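Local coordinates for gene 12 protein (Mycobacterium phage D29, PDB 3HC7) that hydrolyses the ester link between mycolic acids and arabinogalactan in the mycobacterial cell wall, helping the phage to lyse its host, at residues 47-50 and 51-55; 59-62 and 63-67; 101-104 and 105-108; 119-123 and 124-128. All coordinates share one frame; numbering follows the deposited sequence.

Contact 1. Residues 47-50 and 51-55; sequences FPMW and PSVEK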
loop_
_atom_site.group_PDB
_atom_site.type_symbol
_atom_site.label_atom_id
_atom_site.label_comp_id
_atom_site.label_asym_id
_atom_site.label_seq_id
_atom_site.Cartn_x
_atom_site.Cartn_y
_atom_site.Cartn_z
ATOM N N PHE A 47 4.687 8.161 10.666
ATOM C CA PHE A 47 4.297 7.719 12.005
ATOM C C PHE A 47 3.550 8.783 12.783
ATOM O O PHE A 47 4.028 9.910 12.890
ATOM C CB PHE A 47 5.501 7.275 12.835
ATOM C CG PHE A 47 5.107 6.651 14.145
ATOM C CD1 PHE A 47 4.737 5.313 14.205
ATOM C CD2 PHE A 47 5.047 7.412 15.303
ATOM C CE1 PHE A 47 4.343 4.735 15.407
ATOM C CE2 PHE A 47 4.655 6.841 16.508
ATOM C CZ PHE A 47 4.299 5.501 16.558
ATOM N N PRO A 48 2.388 8.421 13.359
ATOM C CA PRO A 48 1.798 7.076 13.270
ATOM C C PRO A 48 1.197 6.845 11.890
ATOM O O PRO A 48 0.491 7.710 11.367
ATOM C CB PRO A 48 0.676 7.111 14.310
ATOM C CG PRO A 48 0.272 8.540 14.378
ATOM C CD PRO A 48 1.510 9.367 14.075
ATOM N N MET A 49 1.482 5.691 11.307
ATOM C CA MET A 49 1.031 5.393 9.959
ATOM C C MET A 49 -0.428 4.931 9.903
ATOM O O MET A 49 -1.186 5.382 9.048
ATOM C CB MET A 49 1.930 4.328 9.329
ATOM C CG MET A 49 1.620 4.039 7.867
ATOM S SD MET A 49 2.756 2.826 7.168
ATOM C CE MET A 49 4.292 3.766 7.255
ATOM N N TRP A 50 -0.830 4.030 10.792
ATOM C CA TRP A 50 -2.165 3.459 10.635
ATOM C C TRP A 50 -3.302 4.488 10.613
ATOM O O TRP A 50 -4.203 4.384 9.779
ATOM C CB TRP A 50 -2.461 2.301 11.603
ATOM C CG TRP A 50 -3.553 1.444 11.015
ATOM C CD1 TRP A 50 -4.880 1.470 11.335
ATOM C CD2 TRP A 50 -3.416 0.494 9.945
ATOM N NE1 TRP A 50 -5.571 0.573 10.552
ATOM C CE2 TRP A 50 -4.697 -0.038 9.692
ATOM C CE3 TRP A 50 -2.331 0.024 9.194
ATOM C CZ2 TRP A 50 -4.925 -1.012 8.713
ATOM C CZ3 TRP A 50 -2.557 -0.940 8.224
ATOM C CH2 TRP A 50 -3.847 -1.447 7.987
ATOM N N PRO A 51 -3.267 5.493 11.507
ATOM C CA PRO A 51 -4.308 6.532 11.389
ATOM C C PRO A 51 -4.247 7.213 10.038
ATOM O O PRO A 51 -5.275 7.659 9.530
ATOM C CB PRO A 51 -3.941 7.535 12.489
ATOM C CG PRO A 51 -3.160 6.709 13.499
ATOM C CD PRO A 51 -2.383 5.720 12.666
ATOM N N SER A 52 -3.053 7.310 9.463
ATOM C CA SER A 52 -2.922 7.896 8.137
ATOM C C SER A 52 -3.622 6.992 7.119
ATOM O O SER A 52 -4.398 7.460 6.292
ATOM C CB SER A 52 -1.454 8.108 7.773
ATOM O OG SER A 52 -1.334 8.726 6.502
ATOM N N VAL A 53 -3.348 5.694 7.202
ATOM C CA VAL A 53 -4.003 4.699 6.358
ATOM C C VAL A 53 -5.534 4.776 6.421
ATOM O O VAL A 53 -6.203 4.695 5.393
ATOM C CB VAL A 53 -3.539 3.265 6.720
ATOM C CG1 VAL A 53 -4.366 2.216 5.970
ATOM C CG2 VAL A 53 -2.060 3.095 6.412
ATOM N N GLU A 54 -6.083 4.914 7.625
ATOM C CA GLU A 54 -7.527 4.976 7.810
ATOM C C GLU A 54 -8.137 6.169 7.072
ATOM O O GLU A 54 -9.214 6.058 6.501
ATOM C CB GLU A 54 -7.891 5.077 9.293
ATOM C CG GLU A 54 -7.453 3.921 10.174
ATOM C CD GLU A 54 -7.660 4.230 11.655
ATOM O OE1 GLU A 54 -7.986 5.392 11.994
ATOM O OE2 GLU A 54 -7.499 3.319 12.484
ATOM N N LYS A 55 -7.458 7.312 7.097
ATOM C CA LYS A 55 -7.954 8.499 6.384
ATOM C C LYS A 55 -7.940 8.297 4.874
ATOM O O LYS A 55 -8.889 8.666 4.181
ATOM C CB LYS A 55 -7.133 9.730 6.748
ATOM C CG LYS A 55 -7.237 10.102 8.216
ATOM C CD LYS A 55 -6.132 11.055 8.611
ATOM C CE LYS A 55 -6.220 11.391 10.082
ATOM N NZ LYS A 55 -7.471 12.140 10.371
HETATM O O HOH W 1 -8.160 0.876 12.432
#
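Val53 CG1 sits almost squarely over one face of the Trp50 indole, 4.1 Å from the centroid of the six-membered ring and only 5° off its normal, a clear CH-pi contact. At the edge of the same ring, near its plane, lies Glu54 OE2, which comes 3.4 Å from Trp50 CD1. The Glu54 carboxylate is turned nearly perpendicular to the indole, its plane 88° away. Also in the ring plane is a water that donates to Glu54 OE2 and weakly accepts from Trp50 NE1, a bridge whose tryptophan leg is the weak one. The indole reaches along the first turn because chi1 of Trp50 (-157°) turns CG away from the backbone N, bringing the ring beside Val53 and Glu54.

The backbone here is the first turn of helix 50-70. Val53 N bonds to Met49 O at 2.9 Å, and Ser52 N adds a weak second bond to that oxygen. The next step, Glu54 N to Trp50 O, also measures 2.9 Å. Proline suits position 51, because a first-turn residue needs no N-H for helix bonding. Pro48, which follows a cis peptide bond, packs its CB 3.7 Å from Pro51 CD. Ser52 OG is hydrogen-bonded to Gln83 OE1 and Ala45 N, outside the turn, and the Met49 side chain is about 7 Å from that of the active-site Ser82.

The chemistry suits a helix start: the side chains of Trp50 and Val53 also touch Ile86 of helix 83-96, while the acidic Glu54, close to the helix N-terminus, would probably interact favourably with the helix dipole.

Contact 2. Residues 59-62 and 63-67; sequences ELIL and QIELK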
loop_
_atom_site.group_PDB
_atom_site.type_symbol
_atom_site.label_atom_id
_atom_site.label_comp_id
_atom_site.label_asym_id
_atom_site.label_seq_id
_atom_site.Cartn_x
_atom_site.Cartn_y
_atom_site.Cartn_z
ATOM N N GLU A 59 -11.189 8.177 2.298
ATOM C CA GLU A 59 -11.278 9.034 1.120
ATOM C C GLU A 59 -11.381 8.238 -0.180
ATOM O O GLU A 59 -12.093 8.636 -1.103
ATOM C CB GLU A 59 -10.108 10.006 1.048
ATOM C CG GLU A 59 -10.174 10.935 -0.169
ATOM C CD GLU A 59 -11.271 11.986 -0.062
ATOM O OE1 GLU A 59 -11.787 12.213 1.054
ATOM O OE2 GLU A 59 -11.615 12.596 -1.097
ATOM N N LEU A 60 -10.677 7.115 -0.259
ATOM C CA LEU A 60 -10.718 6.303 -1.468
ATOM C C LEU A 60 -12.105 5.685 -1.668
ATOM O O LEU A 60 -12.607 5.589 -2.791
ATOM C CB LEU A 60 -9.643 5.213 -1.433
ATOM C CG LEU A 60 -9.708 4.273 -2.640
ATOM C CD1 LEU A 60 -9.644 5.069 -3.935
ATOM C CD2 LEU A 60 -8.612 3.227 -2.584
ATOM N N ILE A 61 -12.728 5.274 -0.571
ATOM C CA ILE A 61 -14.060 4.692 -0.641
ATOM C C ILE A 61 -15.052 5.758 -1.103
ATOM O O ILE A 61 -15.839 5.534 -2.025
ATOM C CB ILE A 61 -14.495 4.142 0.723
ATOM C CG1 ILE A 61 -13.705 2.874 1.062
ATOM C CG2 ILE A 61 -15.993 3.848 0.722
ATOM C CD1 ILE A 61 -13.795 2.481 2.531
ATOM N N LEU A 62 -14.990 6.919 -0.456
ATOM C CA LEU A 62 -15.846 8.055 -0.779
ATOM C C LEU A 62 -15.779 8.399 -2.268
ATOM O O LEU A 62 -16.805 8.485 -2.940
ATOM C CB LEU A 62 -15.436 9.269 0.068
ATOM C CG LEU A 62 -16.363 10.487 0.170
ATOM C CD1 LEU A 62 -15.730 11.594 0.999
ATOM C CD2 LEU A 62 -16.728 11.023 -1.195
ATOM N N GLN A 63 -14.566 8.592 -2.773
ATOM C CA GLN A 63 -14.355 9.003 -4.152
ATOM C C GLN A 63 -14.845 7.965 -5.151
ATOM O O GLN A 63 -15.438 8.310 -6.170
ATOM C CB GLN A 63 -12.874 9.304 -4.393
ATOM C CG GLN A 63 -12.396 10.592 -3.746
ATOM C CD GLN A 63 -13.026 11.818 -4.391
ATOM O OE1 GLN A 63 -13.094 12.890 -3.788
ATOM N NE2 GLN A 63 -13.491 11.658 -5.626
ATOM N N ILE A 64 -14.591 6.693 -4.862
ATOM C CA ILE A 64 -15.029 5.615 -5.738
ATOM C C ILE A 64 -16.544 5.642 -5.921
ATOM O O ILE A 64 -17.046 5.558 -7.041
ATOM C CB ILE A 64 -14.602 4.237 -5.204
ATOM C CG1 ILE A 64 -13.110 4.016 -5.468
ATOM C CG2 ILE A 64 -15.426 3.144 -5.867
ATOM C CD1 ILE A 64 -12.532 2.768 -4.800
ATOM N N GLU A 65 -17.262 5.764 -4.809
ATOM C CA GLU A 65 -18.712 5.872 -4.834
ATOM C C GLU A 65 -19.154 7.054 -5.679
ATOM O O GLU A 65 -20.074 6.938 -6.492
ATOM C CB GLU A 65 -19.257 6.051 -3.422
ATOM C CG GLU A 65 -19.249 4.801 -2.592
ATOM C CD GLU A 65 -19.698 5.062 -1.174
ATOM O OE1 GLU A 65 -19.785 6.247 -0.786
ATOM O OE2 GLU A 65 -19.959 4.081 -0.452
ATOM N N LEU A 66 -18.504 8.196 -5.477
ATOM C CA LEU A 66 -18.885 9.400 -6.206
ATOM C C LEU A 66 -18.770 9.198 -7.711
ATOM O O LEU A 66 -19.771 9.184 -8.427
ATOM C CB LEU A 66 -18.032 10.591 -5.772
ATOM C CG LEU A 66 -18.255 11.080 -4.344
ATOM C CD1 LEU A 66 -17.438 12.332 -4.083
ATOM C CD2 LEU A 66 -19.729 11.342 -4.107
ATOM N N LYS A 67 -17.541 9.047 -8.184
ATOM C CA LYS A 67 -17.286 8.937 -9.613
ATOM C C LYS A 67 -18.110 7.829 -10.259
ATOM O O LYS A 67 -18.699 8.020 -11.320
ATOM C CB LYS A 67 -15.797 8.703 -9.860
ATOM C CG LYS A 67 -14.963 9.973 -9.878
ATOM C CD LYS A 67 -15.270 10.890 -8.704
ATOM C CE LYS A 67 -14.531 12.217 -8.843
ATOM N NZ LYS A 67 -14.856 13.163 -7.742
#
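Leu60 turns CG opposite its backbone N (chi1 176°) and Ile64 keeps CG1 beside its own (chi1 -76°), and together these torsions bring the branch ends into contact, Leu60 CD1 lying 3.8 Å from Ile64 CD1. Leucine and isoleucine suit this buried face because they fill it with hydrocarbon.

Ile61 and Glu65, also one turn apart, lie side by side and point the same way. Ile61 CG2 is 4.1 Å from Glu65 OE2, so the aliphatic branch runs along the acid, whose charge is met by a salt bridge to Arg102. On the exposed side Leu62 and Leu66 approach each other with their methyls; the modelled separation there is tighter than usual and doubtful in detail. Glu59, bent at chi2, brings OE2 to 3.4 Å from Gln63 CG.

Regular i to i+4 bonds carry the backbone: Gln63 N to Glu59 O is 3.0 Å, and Glu65 N to Ile61 O is 3.1 Å with an almost straight N-H (172°).

This part of helix 50-70 lies against the central parallel sheet. Leu60 and Ile64 rest on Phe7 of strand 5-9 and Met78 of strand 76-81, Ile61 turns to Val91 and His95 of helix 83-96, and Glu65 faces Leu103 in the loop that follows that helix.

Contact 3. Residues 101-104 and 105-108; sequences GRLH and RFLH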
loop_
_atom_site.group_PDB
_atom_site.type_symbol
_atom_site.label_atom_id
_atom_site.label_comp_id
_atom_site.label_asym_id
_atom_site.label_seq_id
_atom_site.Cartn_x
_atom_site.Cartn_y
_atom_site.Cartn_z
ATOM N N GLY A 101 -19.663 -5.919 1.311
ATOM C CA GLY A 101 -18.791 -4.757 1.347
ATOM C C GLY A 101 -19.481 -3.555 0.734
ATOM O O GLY A 101 -20.249 -3.694 -0.213
ATOM N N ARG A 102 -19.200 -2.377 1.279
ATOM C CA ARG A 102 -19.776 -1.122 0.799
ATOM C C ARG A 102 -19.597 -0.902 -0.701
ATOM O O ARG A 102 -20.429 -0.264 -1.341
ATOM C CB ARG A 102 -19.170 0.049 1.576
ATOM C CG ARG A 102 -19.790 1.409 1.287
ATOM C CD ARG A 102 -19.335 2.424 2.330
ATOM N NE ARG A 102 -19.583 3.806 1.925
ATOM C CZ ARG A 102 -19.046 4.871 2.521
ATOM N NH1 ARG A 102 -18.229 4.716 3.556
ATOM N NH2 ARG A 102 -19.322 6.094 2.082
ATOM N N LEU A 103 -18.514 -1.428 -1.269
ATOM C CA LEU A 103 -18.225 -1.184 -2.679
ATOM C C LEU A 103 -18.380 -2.438 -3.534
ATOM O O LEU A 103 -17.924 -2.477 -4.675
ATOM C CB LEU A 103 -16.815 -0.611 -2.844
ATOM C CG LEU A 103 -16.525 0.671 -2.065
ATOM C CD1 LEU A 103 -15.073 1.077 -2.221
ATOM C CD2 LEU A 103 -17.440 1.787 -2.532
ATOM N N HIS A 104 -19.021 -3.457 -2.974
ATOM C CA HIS A 104 -19.095 -4.746 -3.628
ATOM C C HIS A 104 -19.838 -4.657 -4.947
ATOM O O HIS A 104 -19.519 -5.381 -5.884
ATOM C CB HIS A 104 -19.750 -5.794 -2.719
ATOM C CG HIS A 104 -19.770 -7.168 -3.308
ATOM N ND1 HIS A 104 -18.621 -7.896 -3.530
ATOM C CD2 HIS A 104 -20.798 -7.944 -3.732
ATOM C CE1 HIS A 104 -18.938 -9.065 -4.056
ATOM N NE2 HIS A 104 -20.253 -9.119 -4.189
ATOM N N ARG A 105 -20.819 -3.763 -5.022
ATOM C CA ARG A 105 -21.602 -3.589 -6.244
ATOM C C ARG A 105 -20.758 -3.030 -7.383
ATOM O O ARG A 105 -21.179 -3.051 -8.536
ATOM C CB ARG A 105 -22.809 -2.683 -5.994
ATOM C CG ARG A 105 -22.455 -1.254 -5.612
ATOM C CD ARG A 105 -23.653 -0.538 -5.001
ATOM N NE ARG A 105 -23.280 0.750 -4.424
ATOM C CZ ARG A 105 -23.330 1.902 -5.083
ATOM N NH1 ARG A 105 -23.742 1.925 -6.345
ATOM N NH2 ARG A 105 -22.966 3.031 -4.487
ATOM N N PHE A 106 -19.567 -2.525 -7.070
ATOM C CA PHE A 106 -18.689 -2.032 -8.134
ATOM C C PHE A 106 -17.686 -3.101 -8.553
ATOM O O PHE A 106 -16.883 -2.884 -9.454
ATOM C CB PHE A 106 -17.942 -0.761 -7.711
ATOM C CG PHE A 106 -18.844 0.382 -7.329
ATOM C CD1 PHE A 106 -19.702 0.948 -8.260
ATOM C CD2 PHE A 106 -18.822 0.899 -6.042
ATOM C CE1 PHE A 106 -20.527 2.001 -7.909
ATOM C CE2 PHE A 106 -19.644 1.951 -5.689
ATOM C CZ PHE A 106 -20.499 2.502 -6.622
ATOM N N LEU A 107 -17.735 -4.259 -7.901
ATOM C CA LEU A 107 -16.732 -5.289 -8.158
ATOM C C LEU A 107 -16.639 -5.640 -9.637
ATOM O O LEU A 107 -15.544 -5.731 -10.191
ATOM C CB LEU A 107 -16.985 -6.547 -7.320
ATOM C CG LEU A 107 -16.046 -7.722 -7.607
ATOM C CD1 LEU A 107 -14.591 -7.277 -7.543
ATOM C CD2 LEU A 107 -16.286 -8.872 -6.639
ATOM N N HIS A 108 -17.789 -5.824 -10.279
ATOM C CA HIS A 108 -17.823 -6.213 -11.683
ATOM C C HIS A 108 -17.261 -5.121 -12.594
ATOM O O HIS A 108 -17.024 -5.355 -13.780
ATOM C CB HIS A 108 -19.252 -6.578 -12.106
ATOM C CG HIS A 108 -20.182 -5.407 -12.158
ATOM N ND1 HIS A 108 -20.696 -4.814 -11.023
ATOM C CD2 HIS A 108 -20.690 -4.717 -13.207
ATOM C CE1 HIS A 108 -21.479 -3.807 -11.372
ATOM N NE2 HIS A 108 -21.491 -3.727 -12.693
HETATM O O HOH W 2 -21.811 2.800 -1.566
HETATM O O HOH W 3 -22.326 -2.310 -2.521
#
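A type I beta turn, Gly101 to His104, runs straight into a 3-10 segment, and together they form much of the connection from helix 83-96 to strand 110-116 of the alpha/beta-hydrolase fold. Leu103 and His104 join the two halves. Phe106 N bonds to Leu103 O and Leu107 N to His104 O, each at 2.9 Å, the i to i+3 step of a 3-10 helix. In such tight winding the donors sit well above the carbonyl planes, by 62° for Leu107.

Leu103 CD2 meets the Phe106 ring at its edge, in the ring plane, 3.9 Å from CE2. Leucine and phenylalanine suit this buried side, which also receives helix 50-70, where Leu68 touches Phe106. One face of the Phe106 ring carries Arg105 CG, 4.1 Å above its centre. Arg105 gets there by setting CG between its backbone N and carbonyl carbon (chi1 64°), after which the extended chain carries the guanidinium to the rim of the ring, where Phe106 CZ lies over one of its faces, and on to a salt bridge with Asp69. The Arg102 side chain is likewise taken up by helix 50-70, through Glu65.

Elsewhere in the turn, His104 CE1 lies 3.7 Å from Leu107 CD2. The imidazole also has a fixed polar tie, ND1 bonding to Ile96 O at the end of helix 83-96.

Two waters link Arg102 O to Arg105. One accepts from Arg105 NH2 in the guanidinium plane and donates weakly to the carbonyl; the other donates to Arg102 O at 3.0 Å and accepts from the backbone N of Arg105 at 3.3 Å.

Contact 4. Residues 119-123 and 124-128; sequences PMRQK and GFAHS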
loop_
_atom_site.group_PDB
_atom_site.type_symbol
_atom_site.label_atom_id
_atom_site.label_comp_id
_atom_site.label_asym_id
_atom_site.label_seq_id
_atom_site.Cartn_x
_atom_site.Cartn_y
_atom_site.Cartn_z
ATOM N N PRO A 119 2.773 -3.644 1.548
ATOM C CA PRO A 119 2.842 -4.364 2.827
ATOM C C PRO A 119 1.761 -5.433 2.981
ATOM O O PRO A 119 1.850 -6.250 3.896
ATOM C CB PRO A 119 2.654 -3.256 3.866
ATOM C CG PRO A 119 3.081 -2.005 3.168
ATOM C CD PRO A 119 2.638 -2.192 1.741
ATOM N N MET A 120 0.758 -5.432 2.106
ATOM C CA MET A 120 -0.265 -6.470 2.120
ATOM C C MET A 120 -0.089 -7.416 0.951
ATOM O O MET A 120 -1.018 -8.144 0.597
ATOM C CB MET A 120 -1.669 -5.865 1.998
ATOM C CG MET A 120 -2.184 -5.133 3.219
ATOM S SD MET A 120 -3.786 -4.363 2.850
ATOM C CE MET A 120 -4.844 -5.801 2.681
ATOM N N ARG A 121 1.076 -7.396 0.318
ATOM C CA ARG A 121 1.255 -8.209 -0.881
ATOM C C ARG A 121 1.004 -9.696 -0.614
ATOM O O ARG A 121 1.565 -10.274 0.315
ATOM C CB ARG A 121 2.637 -8.001 -1.495
ATOM C CG ARG A 121 2.813 -8.722 -2.820
ATOM C CD ARG A 121 4.153 -8.412 -3.455
ATOM N NE ARG A 121 5.260 -9.002 -2.705
ATOM C CZ ARG A 121 5.634 -10.275 -2.802
ATOM N NH1 ARG A 121 4.988 -11.106 -3.612
ATOM N NH2 ARG A 121 6.652 -10.720 -2.085
ATOM N N GLN A 122 0.147 -10.295 -1.436
ATOM C CA GLN A 122 -0.207 -11.707 -1.319
ATOM C C GLN A 122 1.038 -12.575 -1.465
ATOM O O GLN A 122 1.980 -12.202 -2.169
ATOM C CB GLN A 122 -1.244 -12.068 -2.393
ATOM C CG GLN A 122 -1.446 -13.561 -2.630
ATOM C CD GLN A 122 -2.533 -13.846 -3.652
ATOM O OE1 GLN A 122 -3.528 -13.126 -3.733
ATOM N NE2 GLN A 122 -2.349 -14.902 -4.436
ATOM N N LYS A 123 1.045 -13.730 -0.805
ATOM C CA LYS A 123 2.218 -14.600 -0.823
ATOM C C LYS A 123 2.532 -15.106 -2.235
ATOM O O LYS A 123 1.669 -15.673 -2.908
ATOM C CB LYS A 123 2.027 -15.790 0.120
ATOM C CG LYS A 123 3.335 -16.470 0.513
ATOM C CD LYS A 123 3.180 -17.980 0.623
ATOM C CE LYS A 123 2.025 -18.379 1.531
ATOM N NZ LYS A 123 1.857 -19.865 1.571
ATOM N N GLY A 124 3.768 -14.890 -2.680
ATOM C CA GLY A 124 4.223 -15.409 -3.957
ATOM C C GLY A 124 3.667 -14.699 -5.180
ATOM O O GLY A 124 3.887 -15.129 -6.310
ATOM N N PHE A 125 2.956 -13.602 -4.955
ATOM C CA PHE A 125 2.355 -12.823 -6.029
ATOM C C PHE A 125 3.176 -11.553 -6.304
ATOM O O PHE A 125 3.091 -10.595 -5.543
ATOM C CB PHE A 125 0.936 -12.445 -5.613
ATOM C CG PHE A 125 0.091 -11.896 -6.724
ATOM C CD1 PHE A 125 -0.909 -12.671 -7.294
ATOM C CD2 PHE A 125 0.274 -10.603 -7.183
ATOM C CE1 PHE A 125 -1.702 -12.172 -8.310
ATOM C CE2 PHE A 125 -0.515 -10.098 -8.210
ATOM C CZ PHE A 125 -1.504 -10.884 -8.771
ATOM N N ALA A 126 3.954 -11.536 -7.387
ATOM C CA ALA A 126 4.775 -10.364 -7.710
ATOM C C ALA A 126 5.111 -10.213 -9.197
ATOM O O ALA A 126 5.163 -11.196 -9.938
ATOM C CB ALA A 126 6.052 -10.380 -6.894
ATOM N N HIS A 127 5.355 -8.970 -9.616
ATOM C CA HIS A 127 5.704 -8.667 -11.002
ATOM C C HIS A 127 6.948 -7.804 -11.041
ATOM O O HIS A 127 7.169 -6.987 -10.147
ATOM C CB HIS A 127 4.565 -7.929 -11.717
ATOM C CG HIS A 127 3.297 -8.719 -11.816
ATOM N ND1 HIS A 127 2.215 -8.492 -10.992
ATOM C CD2 HIS A 127 2.935 -9.726 -12.646
ATOM C CE1 HIS A 127 1.242 -9.329 -11.306
ATOM N NE2 HIS A 127 1.656 -10.090 -12.306
ATOM N N SER A 128 7.759 -7.981 -12.082
ATOM C CA SER A 128 8.963 -7.180 -12.255
ATOM C C SER A 128 8.615 -5.804 -12.805
ATOM O O SER A 128 7.684 -5.668 -13.602
ATOM C CB SER A 128 9.936 -7.880 -13.208
ATOM O OG SER A 128 11.057 -7.058 -13.481
#
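Two hydrogen bonds cross between Arg121-Gln122 and Phe125. In the backbone, Phe125 N donates to Gln122 O over 3.3 Å, closing a type II turn through Lys123 and Gly124. Gly124 has a positive phi of 73°, readily adopted by a residue lacking CB, and the polar Lys123 suits the exposed corner before it. From side chain to backbone, Arg121 NH1 donates to Phe125 O at 2.8 Å. The oxygen lies close to the guanidinium plane, yet NH1 stands above the carbonyl plane, 76° out of it. A bend at chi3 (69°) in an otherwise extended chain folds the arginine alongside this oxygen. NE bonds to Ala169 O and NH2 to Thr140 OG1, so all three nitrogens of this buried guanidinium have a partner, the NH2 bond being weak.

The remaining contacts are van der Waals. Gln122 CB lies 3.9 Å from Phe125 CB, and Gln122 NE2 comes equally near Phe125 CD1, while OE1 of that amide accepts from Leu151 N and NE2 donates to Glu152 OE1. The small Ala126 fits beside the guanidinium, its CB 3.5 Å from Arg121 NH1. The Phe125 ring continues onto Val158 and Asp160 of strand 157-161.

The whole is a type II beta turn whose last residue also accepts a hydrogen bond from an arginine, set in the loop after strand 110-116 of an alpha/beta hydrolase, with the Arg121 side chain about 8 Å from that of Asp166, probably an active-site residue.

In the fold
The four contacts follow one another along the chain. Contacts 1 and 2 both lie on helix 50-70, at its start and further along, with centres 18 Å apart. Contact 3 sits on the loop between helix 83-96 and strand 110-116, and contact 4 on the loop after that strand, their centres 23 Å apart. Contacts 2 and 3, 12 Å apart between centres, touch directly through Glu65 and Arg102, which ties helix 50-70 to this later loop far from the annotated sites. Contacts 1 and 4 lie on opposite sides of the chain's centre, about 6 Å apart at their nearest atoms, and both come near Ser82, an active-site residue, and Asp166, probably one too.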